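Local structure of putative tetR family transcription regulator (Shewanella loihica, 3PPB) at residues Q154-C157 against H158-L162. The protein probably binds DNA through a helix-turn-helix motif and regulates transcription, as in other members of the TetR family. Residues are numbered along the deposited sequence; the frame is centred on the assembly and turned at random. Where two conformers were deposited one is given.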
loop_
_atom_site.group_PDB
_atom_site.type_symbol
_atom_site.label_atom_id
_atom_site.label_comp_id
_atom_site.label_asym_id
_atom_site.label_seq_id
_atom_site.Cartn_x
_atom_site.Cartn_y
_atom_site.Cartn_z
ATOM N N GLN A 154 -9.880 9.686 3.298
ATOM C CA GLN A 154 -8.478 9.879 3.718
ATOM C C GLN A 154 -7.669 8.628 3.398
ATOM O O GLN A 154 -6.552 8.771 2.904
ATOM C CB GLN A 154 -8.306 10.284 5.200
ATOM C CG GLN A 154 -6.869 10.773 5.494
ATOM C CD GLN A 154 -6.618 11.473 6.815
ATOM O OE1 GLN A 154 -7.536 11.951 7.497
ATOM N NE2 GLN A 154 -5.342 11.598 7.179
ATOM N N ASP A 155 -8.226 7.404 3.611
ATOM C CA ASP A 155 -7.504 6.172 3.255
ATOM C C ASP A 155 -7.244 6.164 1.769
ATOM O O ASP A 155 -6.183 5.722 1.329
ATOM C CB ASP A 155 -8.287 4.913 3.648
ATOM C CG ASP A 155 -8.202 4.541 5.115
ATOM O OD1 ASP A 155 -7.398 5.164 5.839
ATOM O OD2 ASP A 155 -8.955 3.637 5.538
ATOM N N ASN A 156 -8.228 6.644 0.984
ATOM C CA ASN A 156 -8.101 6.677 -0.459
ATOM C C ASN A 156 -6.957 7.609 -0.858
ATOM O O ASN A 156 -6.155 7.218 -1.704
ATOM C CB ASN A 156 -9.421 7.063 -1.116
ATOM C CG ASN A 156 -9.299 7.122 -2.601
ATOM O OD1 ASN A 156 -9.146 6.100 -3.290
ATOM N ND2 ASN A 156 -9.187 8.340 -3.071
ATOM N N CYS A 157 -6.864 8.821 -0.254
ATOM C CA CYS A 157 -5.751 9.759 -0.516
ATOM C C CYS A 157 -4.430 9.052 -0.262
ATOM O O CYS A 157 -3.502 9.148 -1.056
ATOM C CB CYS A 157 -5.863 11.007 0.360
ATOM S SG CYS A 157 -7.272 12.053 -0.020
ATOM N N HIS A 158 -4.365 8.336 0.867
ATOM C CA HIS A 158 -3.197 7.580 1.316
ATOM C C HIS A 158 -2.835 6.468 0.311
ATOM O O HIS A 158 -1.657 6.362 -0.062
ATOM C CB HIS A 158 -3.470 7.004 2.702
ATOM C CG HIS A 158 -2.283 6.454 3.423
ATOM N ND1 HIS A 158 -1.001 6.663 2.973
ATOM C CD2 HIS A 158 -2.230 5.766 4.585
ATOM C CE1 HIS A 158 -0.219 6.049 3.839
ATOM N NE2 HIS A 158 -0.914 5.513 4.837
ATOM N N GLY A 159 -3.831 5.693 -0.149
ATOM C CA GLY A 159 -3.603 4.639 -1.132
ATOM C C GLY A 159 -3.117 5.178 -2.474
ATOM O O GLY A 159 -2.248 4.575 -3.118
ATOM N N GLN A 160 -3.683 6.310 -2.916
ATOM C CA GLN A 160 -3.299 6.910 -4.191
ATOM C C GLN A 160 -1.912 7.497 -4.098
ATOM O O GLN A 160 -1.154 7.397 -5.059
ATOM C CB GLN A 160 -4.308 7.956 -4.661
ATOM C CG GLN A 160 -5.644 7.306 -5.026
ATOM C CD GLN A 160 -6.538 8.270 -5.713
ATOM O OE1 GLN A 160 -7.131 9.155 -5.078
ATOM N NE2 GLN A 160 -6.644 8.136 -7.027
ATOM N N TYR A 161 -1.554 8.071 -2.936
ATOM C CA TYR A 161 -0.187 8.580 -2.719
ATOM C C TYR A 161 0.813 7.414 -2.823
ATOM O O TYR A 161 1.844 7.518 -3.496
ATOM C CB TYR A 161 -0.079 9.279 -1.347
ATOM C CG TYR A 161 1.349 9.538 -0.918
ATOM C CD1 TYR A 161 2.077 10.602 -1.450
ATOM C CD2 TYR A 161 1.995 8.687 -0.024
ATOM C CE1 TYR A 161 3.409 10.828 -1.080
ATOM C CE2 TYR A 161 3.336 8.888 0.328
ATOM C CZ TYR A 161 4.032 9.971 -0.191
ATOM O OH TYR A 161 5.346 10.200 0.144
ATOM N N LEU A 162 0.511 6.299 -2.153
ATOM C CA LEU A 162 1.418 5.150 -2.163
ATOM C C LEU A 162 1.534 4.545 -3.546
ATOM O O LEU A 162 2.612 4.096 -3.921
ATOM C CB LEU A 162 0.997 4.094 -1.131
ATOM C CG LEU A 162 1.158 4.510 0.354
ATOM C CD1 LEU A 162 0.552 3.475 1.245
ATOM C CD2 LEU A 162 2.630 4.742 0.719
#
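The carbonyl oxygens of Q154, D155, N156 and C157 accept hydrogen bonds from the backbone N-H groups of H158, G159, Q160 and Y161, successive i to i+4 bonds that carry helix 150-170 through both segments without a break; G159 N lies 2.8 Å from D155 O. One turn apart on this helix, N156 and Q160 also join through their side chains. N156 ND2 gives a bent hydrogen bond to Q160 OE1 (3.0 Å, 133° at the hydrogen), coming from above the Q160 carbonyl plane, with the two amides turned 41° apart. N156 CG stands anti to its own backbone N (chi1 179°), which lays the amide beside its own carbonyl carbon, within bonding distance of Q160 OE1. In this two-chain TetR-like assembly the pair sits at the subunit interface: N156 OD1 accepts a hydrogen bond from Q160 NE2 of the second subunit, and the reciprocal bond is also made. Amides, donor and acceptor in one group, suit such a buried network. Q160 NE2 also bonds L187 O of helix 178-192. A leucine in place of Q160 would probably leave ND2 of N156 in the same chain, OD1 of N156 in the second subunit and L187 O without this partner. Y161 packs its ring on helix 82-99, while its hydroxyl hydrogen-bonds Q104 OE1, so tyrosine suits both surroundings.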